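Local coordinates for protein tapirin (PDB 6N2B) that probably mediates attachment of the cell to cellulose, through a calcium-binding beta-helical C-terminal domain, at residues V209-S214 against I511-S516; N327-S332 against T348-A353. All blocks are in the same frame, centred on the assembly; numbering follows the deposited sequence.

Contact 1 of 2, residues V209-S214 against I511-S516; sequences VYSRGS and IITLGS
Val209 and Tyr210 enter this contact beside Ile511 and Ile512, as neighbouring parallel strands of a beta-helix, here brought together from nearly three hundred residues apart. Strand 207-211, the first of the modelled chain, lies between strand 227-230 and the much later strand 510-513. Val209 and Ile511 share one face of the sheet, each packing onto Leu529. The ladder starts where Tyr210 N donates to Ile511 O (3.0 Å) and continues where Tyr210 O accepts from Thr513 N (2.8 Å). On the Tyr210 side of the sheet, its CB meets CG1 of Ile512 at 4.2 Å, while its ring stacks on Tyr229 and Ile512 packs against Ile542 of helix 536-546. Ser211 returns to the face of Val209, and its OG gives a hydrogen bond of 2.8 Å to OG1 of Thr513. A chi1 of 76° sets this OG1 between the backbone N and carbonyl carbon of Thr513, where it also donates to a water. A valine in place of Thr513 would probably leave the Ser211 hydroxyl without its acceptor and the water with one partner fewer. Arg212 N then makes a nearly straight bond (174°) to Thr513 O at 2.8 Å, and its side chain runs past Leu514 O to a salt bridge with Asp418. At Gly213 the chains draw close, CA lying 3.2 Å from Ser516 O, and a side chain here would collide with the carbonyl oxygens of Gly515 and Ser516. The same water donates to Ser214 O and Gly515 O and takes a weak bond from Gly213 N, joining the two loops beyond the strands. Last, Ser214 N donates to Ser516 O at 2.8 Å, approaching from 41° above the carbonyl plane.

Contact 2 of 2, residues N327-S332 against T348-A353; sequences NFEIGS and TIKSGA
Ile330 and Ile349 run alongside each other in the same direction, meeting through their terminal methyls, CD1 to CD1, at 3.8 Å. In both, CG1 stands anti to the carbonyl carbon, but the chains then part: Ile330 goes on extended (chi2 170°), whereas Ile349 folds back (chi2 -60°), which brings its CD1 to that of its neighbour. Glu329 shares the opposite face with Thr348; its extended chain and that of Lys350, which lies just past the strand and is bent at chi2 and chi3, cross obliquely. Carboxylate atom OE1 of Glu329 rests 3.4 Å from the methylene CD of Lys350, while NZ stays 4.7 Å from that oxygen, too far for a salt bridge. Each has a long, weak ion pair elsewhere, Glu329 with Lys310 and Lys350 with Glu371. Beneath these side chains runs the parallel ladder of successive beta-helix coils, strand 327-330 against 346-349: Thr348 N donates to Phe328 O, Ile330 N to Thr348 O at 3.0 Å, and Lys350 N to Ile330 O at 3.1 Å. Past the ladder the second chain bends in a type II turn, closed by Ala353 N to Lys350 O, with Gly352 at a backbone conformation that calls for glycine. The turn directs the CB of Ala353 toward the first segment, where it sits 3.5 Å from Ile330 O and 3.4 Å from Ser332 O.

Overall arrangement
Both contacts pair parallel strands of the beta-helix, on opposite sides of the chain's centre, with centres about 35 Å apart and nearest atoms about 23 Å apart. Contact 2 joins coils that follow each other closely in sequence, whereas contact 1 brings strand 510-513 back to strand 207-211 across nearly three hundred residues that include contact 2. Contact 1 is largely buried, and besides its backbone bonds it has a hydroxyl pair and a water bridging the loops. Contact 2 is only partly buried: its side chains combine apolar contact on the buried side with loosely paired charges at the more open edge.

Contact 1 of 2, residues V209-S214 against I511-S516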
ATOM      1  N   VAL A 209      -5.437   1.772  -6.391  1.00 13.59           N
ATOM      2  CA  VAL A 209      -5.420   0.335  -6.617  1.00 17.54           C
ATOM      3  C   VAL A 209      -6.439  -0.285  -5.672  1.00 16.28           C
ATOM      4  O   VAL A 209      -6.283  -0.212  -4.449  1.00 19.23           O
ATOM      5  CB  VAL A 209      -4.022  -0.273  -6.395  1.00 14.23           C
ATOM      6  CG1 VAL A 209      -4.032  -1.767  -6.655  1.00 13.89           C
ATOM      7  CG2 VAL A 209      -3.013   0.388  -7.285  1.00 10.71           C
ATOM      8  N   TYR A 210      -7.480  -0.884  -6.229  1.00 17.65           N
ATOM      9  CA  TYR A 210      -8.419  -1.688  -5.456  1.00 19.02           C
ATOM     10  C   TYR A 210      -8.301  -3.114  -5.962  1.00 16.12           C
ATOM     11  O   TYR A 210      -8.649  -3.394  -7.112  1.00 24.25           O
ATOM     12  CB  TYR A 210      -9.848  -1.173  -5.598  1.00 14.18           C
ATOM     13  CG  TYR A 210     -10.832  -1.877  -4.693  1.00 21.31           C
ATOM     14  CD1 TYR A 210     -11.413  -3.082  -5.068  1.00 21.61           C
ATOM     15  CD2 TYR A 210     -11.186  -1.334  -3.459  1.00 22.10           C
ATOM     16  CE1 TYR A 210     -12.308  -3.725  -4.245  1.00 18.40           C
ATOM     17  CE2 TYR A 210     -12.086  -1.971  -2.624  1.00 13.41           C
ATOM     18  CZ  TYR A 210     -12.645  -3.165  -3.023  1.00 20.92           C
ATOM     19  OH  TYR A 210     -13.554  -3.809  -2.203  1.00 24.39           O
ATOM     20  N   SER A 211      -7.813  -4.009  -5.120  1.00 13.98           N
ATOM     21  CA  SER A 211      -7.632  -5.406  -5.497  1.00 15.50           C
ATOM     22  C   SER A 211      -8.507  -6.274  -4.602  1.00 21.46           C
ATOM     23  O   SER A 211      -8.282  -6.350  -3.387  1.00 20.15           O
ATOM     24  CB  SER A 211      -6.167  -5.817  -5.392  1.00 14.72           C
ATOM     25  OG  SER A 211      -5.417  -5.261  -6.448  1.00 17.90           O
ATOM     26  N   ARG A 212      -9.511  -6.918  -5.204  1.00 23.65           N
ATOM     27  CA  ARG A 212     -10.365  -7.831  -4.452  1.00 21.69           C
ATOM     28  C   ARG A 212      -9.568  -9.033  -3.967  1.00 19.02           C
ATOM     29  O   ARG A 212      -9.744  -9.494  -2.832  1.00 16.08           O
ATOM     30  CB  ARG A 212     -11.548  -8.267  -5.317  1.00 25.24           C
ATOM     31  CG  ARG A 212     -12.507  -9.220  -4.628  1.00 35.29           C
ATOM     32  CD  ARG A 212     -13.872  -9.222  -5.301  1.00 42.37           C
ATOM     33  NE  ARG A 212     -14.110 -10.488  -5.989  1.00 59.37           N
ATOM     34  CZ  ARG A 212     -14.438 -11.631  -5.387  1.00 67.94           C
ATOM     35  NH1 ARG A 212     -14.603 -11.681  -4.065  1.00 43.33           N
ATOM     36  NH2 ARG A 212     -14.620 -12.725  -6.121  1.00 79.52           N
ATOM     37  N   GLY A 213      -8.678  -9.542  -4.807  1.00 18.55           N
ATOM     38  CA  GLY A 213      -7.765 -10.576  -4.378  1.00 21.34           C
ATOM     39  C   GLY A 213      -6.420  -9.988  -4.011  1.00 25.90           C
ATOM     40  O   GLY A 213      -6.347  -8.980  -3.302  1.00 25.12           O
ATOM     41  N   SER A 214      -5.351 -10.604  -4.498  1.00 27.26           N
ATOM     42  CA  SER A 214      -4.003 -10.156  -4.215  1.00 24.74           C
ATOM     43  C   SER A 214      -3.593  -9.044  -5.182  1.00 28.85           C
ATOM     44  O   SER A 214      -4.283  -8.746  -6.164  1.00 23.96           O
ATOM     45  CB  SER A 214      -3.029 -11.320  -4.323  1.00 34.02           C
ATOM     46  OG  SER A 214      -2.610 -11.470  -5.674  1.00 38.15           O
ATOM     47  N   ILE A 511      -6.943   1.495 -11.002  1.00 16.69           N
ATOM     48  CA  ILE A 511      -6.936   0.098 -11.419  1.00 16.22           C
ATOM     49  C   ILE A 511      -7.742  -0.705 -10.407  1.00 18.31           C
ATOM     50  O   ILE A 511      -7.427  -0.705  -9.211  1.00 19.97           O
ATOM     51  CB  ILE A 511      -5.505  -0.455 -11.543  1.00 16.50           C
ATOM     52  CG1 ILE A 511      -4.677   0.452 -12.460  1.00 24.23           C
ATOM     53  CG2 ILE A 511      -5.511  -1.870 -12.067  1.00 12.37           C
ATOM     54  CD1 ILE A 511      -3.189   0.151 -12.472  1.00 15.87           C
ATOM     55  N   ILE A 512      -8.788  -1.371 -10.879  1.00 16.62           N
ATOM     56  CA  ILE A 512      -9.616  -2.241 -10.057  1.00 18.65           C
ATOM     57  C   ILE A 512      -9.424  -3.666 -10.548  1.00 17.26           C
ATOM     58  O   ILE A 512      -9.644  -3.967 -11.725  1.00 17.86           O
ATOM     59  CB  ILE A 512     -11.097  -1.857 -10.129  1.00 21.06           C
ATOM     60  CG1 ILE A 512     -11.352  -0.519  -9.438  1.00 10.86           C
ATOM     61  CG2 ILE A 512     -11.939  -2.999  -9.578  1.00 18.49           C
ATOM     62  CD1 ILE A 512     -12.446   0.304 -10.097  1.00 10.95           C
ATOM     63  N   THR A 513      -9.022  -4.545  -9.661  1.00 17.00           N
ATOM     64  CA  THR A 513      -8.742  -5.918 -10.035  1.00 19.09           C
ATOM     65  C   THR A 513      -9.627  -6.822  -9.198  1.00 22.68           C
ATOM     66  O   THR A 513      -9.804  -6.593  -7.998  1.00 16.77           O
ATOM     67  CB  THR A 513      -7.263  -6.249  -9.834  1.00 26.87           C
ATOM     68  OG1 THR A 513      -7.004  -6.432  -8.435  1.00 20.89           O
ATOM     69  CG2 THR A 513      -6.387  -5.105 -10.366  1.00 17.15           C
ATOM     70  N   LEU A 514     -10.200  -7.836  -9.839  1.00 21.70           N
ATOM     71  CA  LEU A 514     -11.247  -8.624  -9.222  1.00 18.45           C
ATOM     72  C   LEU A 514     -10.902 -10.089  -9.079  1.00 18.31           C
ATOM     73  O   LEU A 514     -11.633 -10.811  -8.395  1.00 24.95           O
ATOM     74  CB  LEU A 514     -12.550  -8.484 -10.023  1.00 24.09           C
ATOM     75  CG  LEU A 514     -12.990  -7.025 -10.162  1.00 16.60           C
ATOM     76  CD1 LEU A 514     -13.863  -6.805 -11.375  1.00 25.59           C
ATOM     77  CD2 LEU A 514     -13.719  -6.605  -8.921  1.00 18.78           C
ATOM     78  N   GLY A 515      -9.819 -10.548  -9.683  1.00 18.24           N
ATOM     79  CA  GLY A 515      -9.435 -11.928  -9.528  1.00 23.59           C
ATOM     80  C   GLY A 515      -8.815 -12.207  -8.179  1.00 29.68           C
ATOM     81  O   GLY A 515      -8.313 -11.302  -7.501  1.00 22.35           O
ATOM     82  N   SER A 516      -8.860 -13.493  -7.805  1.00 27.79           N
ATOM     83  CA  SER A 516      -8.212 -13.954  -6.579  1.00 28.89           C
ATOM     84  C   SER A 516      -6.749 -13.534  -6.531  1.00 35.71           C
ATOM     85  O   SER A 516      -6.244 -13.104  -5.486  1.00 31.46           O
ATOM     86  CB  SER A 516      -8.324 -15.474  -6.470  1.00 24.57           C
ATOM     87  OG  SER A 516      -9.672 -15.884  -6.631  1.00 49.41           O
TER
HETATM   88  O   HOH W   1      -7.001  -8.746  -6.825  1.00 23.64           O

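Contact 2 of 2, residues N327-S332 against T348-A353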
ATOM      1  N   ASN A 327      16.222   1.347  10.747  1.00 32.32           N
ATOM      2  CA  ASN A 327      15.994   2.511  11.594  1.00 32.60           C
ATOM      3  C   ASN A 327      14.501   2.735  11.707  1.00 32.38           C
ATOM      4  O   ASN A 327      13.831   2.954  10.692  1.00 37.87           O
ATOM      5  CB  ASN A 327      16.631   3.764  11.007  1.00 38.06           C
ATOM      6  CG  ASN A 327      18.049   3.938  11.423  1.00 52.06           C
ATOM      7  OD1 ASN A 327      18.355   4.779  12.266  1.00 60.07           O
ATOM      8  ND2 ASN A 327      18.942   3.145  10.832  1.00 58.63           N
ATOM      9  N   PHE A 328      13.986   2.730  12.931  1.00 27.40           N
ATOM     10  CA  PHE A 328      12.558   2.900  13.149  1.00 28.57           C
ATOM     11  C   PHE A 328      12.332   3.979  14.195  1.00 27.53           C
ATOM     12  O   PHE A 328      12.820   3.852  15.321  1.00 28.62           O
ATOM     13  CB  PHE A 328      11.925   1.583  13.583  1.00 18.14           C
ATOM     14  CG  PHE A 328      10.470   1.693  13.862  1.00 24.10           C
ATOM     15  CD1 PHE A 328       9.668   2.502  13.079  1.00 21.35           C
ATOM     16  CD2 PHE A 328       9.900   0.992  14.917  1.00 23.29           C
ATOM     17  CE1 PHE A 328       8.322   2.611  13.344  1.00 27.40           C
ATOM     18  CE2 PHE A 328       8.552   1.091  15.183  1.00 18.94           C
ATOM     19  CZ  PHE A 328       7.757   1.891  14.397  1.00 20.99           C
ATOM     20  N   GLU A 329      11.580   5.026  13.838  1.00 22.17           N
ATOM     21  CA  GLU A 329      11.264   6.126  14.746  1.00 24.27           C
ATOM     22  C   GLU A 329       9.766   6.202  15.011  1.00 26.93           C
ATOM     23  O   GLU A 329       8.966   6.169  14.072  1.00 24.82           O
ATOM     24  CB  GLU A 329      11.718   7.469  14.185  1.00 37.61           C
ATOM     25  CG  GLU A 329      13.137   7.522  13.675  1.00 36.36           C
ATOM     26  CD  GLU A 329      13.586   8.958  13.466  1.00 48.55           C
ATOM     27  OE1 GLU A 329      12.700   9.849  13.346  1.00 39.77           O
ATOM     28  OE2 GLU A 329      14.817   9.192  13.445  1.00 48.09           O
ATOM     29  N   ILE A 330       9.394   6.350  16.280  1.00 17.12           N
ATOM     30  CA  ILE A 330       8.009   6.547  16.678  1.00 14.23           C
ATOM     31  C   ILE A 330       7.821   8.009  17.058  1.00 22.49           C
ATOM     32  O   ILE A 330       8.431   8.493  18.019  1.00 32.85           O
ATOM     33  CB  ILE A 330       7.625   5.624  17.838  1.00 21.05           C
ATOM     34  CG1 ILE A 330       7.878   4.168  17.447  1.00 23.70           C
ATOM     35  CG2 ILE A 330       6.166   5.847  18.226  1.00 21.06           C
ATOM     36  CD1 ILE A 330       7.754   3.221  18.597  1.00 20.18           C
ATOM     37  N   GLY A 331       6.955   8.710  16.319  1.00 27.31           N
ATOM     38  CA  GLY A 331       6.853  10.150  16.471  1.00 24.33           C
ATOM     39  C   GLY A 331       5.946  10.603  17.592  1.00 27.21           C
ATOM     40  O   GLY A 331       6.166  11.673  18.168  1.00 28.67           O
ATOM     41  N   SER A 332       4.938   9.803  17.937  1.00 28.31           N
ATOM     42  CA  SER A 332       3.981  10.242  18.941  1.00 22.48           C
ATOM     43  C   SER A 332       3.526   9.137  19.903  1.00 26.70           C
ATOM     44  O   SER A 332       3.510   9.364  21.119  1.00 24.96           O
ATOM     45  CB  SER A 332       2.782  10.882  18.251  1.00 24.20           C
ATOM     46  OG  SER A 332       1.862  11.372  19.200  1.00 35.60           O
ATOM     47  N   THR A 348      14.128   4.624  17.776  1.00 25.98           N
ATOM     48  CA  THR A 348      14.145   5.889  18.497  1.00 23.93           C
ATOM     49  C   THR A 348      12.721   6.294  18.866  1.00 27.39           C
ATOM     50  O   THR A 348      11.857   6.415  17.992  1.00 28.98           O
ATOM     51  CB  THR A 348      14.804   6.985  17.658  1.00 23.61           C
ATOM     52  OG1 THR A 348      16.143   6.599  17.338  1.00 37.10           O
ATOM     53  CG2 THR A 348      14.838   8.306  18.421  1.00 25.00           C
ATOM     54  N   ILE A 349      12.480   6.512  20.152  1.00 25.92           N
ATOM     55  CA  ILE A 349      11.273   7.186  20.615  1.00 29.77           C
ATOM     56  C   ILE A 349      11.575   8.678  20.582  1.00 28.57           C
ATOM     57  O   ILE A 349      12.448   9.153  21.309  1.00 37.70           O
ATOM     58  CB  ILE A 349      10.877   6.721  22.023  1.00 24.62           C
ATOM     59  CG1 ILE A 349      11.082   5.208  22.154  1.00 28.16           C
ATOM     60  CG2 ILE A 349       9.442   7.115  22.360  1.00 22.04           C
ATOM     61  CD1 ILE A 349      10.257   4.368  21.174  1.00 25.07           C
ATOM     62  N   LYS A 350      10.889   9.413  19.715  1.00 28.62           N
ATOM     63  CA  LYS A 350      11.185  10.829  19.558  1.00 30.27           C
ATOM     64  C   LYS A 350      10.530  11.637  20.670  1.00 32.96           C
ATOM     65  O   LYS A 350       9.609  11.173  21.348  1.00 28.07           O
ATOM     66  CB  LYS A 350      10.710  11.342  18.198  1.00 31.69           C
ATOM     67  CG  LYS A 350      11.406  10.709  17.011  1.00 34.62           C
ATOM     68  CD  LYS A 350      11.966  11.776  16.073  1.00 38.74           C
ATOM     69  CE  LYS A 350      13.290  12.336  16.556  1.00 28.03           C
ATOM     70  NZ  LYS A 350      13.644  13.667  15.964  1.00 40.46           N
ATOM     71  N   SER A 351      11.016  12.871  20.839  1.00 34.72           N
ATOM     72  CA  SER A 351      10.577  13.724  21.942  1.00 30.86           C
ATOM     73  C   SER A 351       9.065  13.863  21.953  1.00 34.17           C
ATOM     74  O   SER A 351       8.433  14.076  20.914  1.00 33.44           O
ATOM     75  CB  SER A 351      11.207  15.113  21.833  1.00 31.55           C
ATOM     76  OG  SER A 351      12.592  15.033  21.551  1.00 55.78           O
ATOM     77  N   GLY A 352       8.488  13.757  23.143  1.00 29.13           N
ATOM     78  CA  GLY A 352       7.063  13.861  23.317  1.00 26.27           C
ATOM     79  C   GLY A 352       6.307  12.564  23.129  1.00 33.15           C
ATOM     80  O   GLY A 352       5.142  12.479  23.537  1.00 36.67           O
ATOM     81  N   ALA A 353       6.939  11.550  22.543  1.00 26.76           N
ATOM     82  CA  ALA A 353       6.285  10.289  22.239  1.00 24.93           C
ATOM     83  C   ALA A 353       6.341   9.333  23.431  1.00 29.88           C
ATOM     84  O   ALA A 353       7.192   9.452  24.318  1.00 28.89           O
ATOM     85  CB  ALA A 353       6.933   9.644  21.011  1.00 23.00           C
TER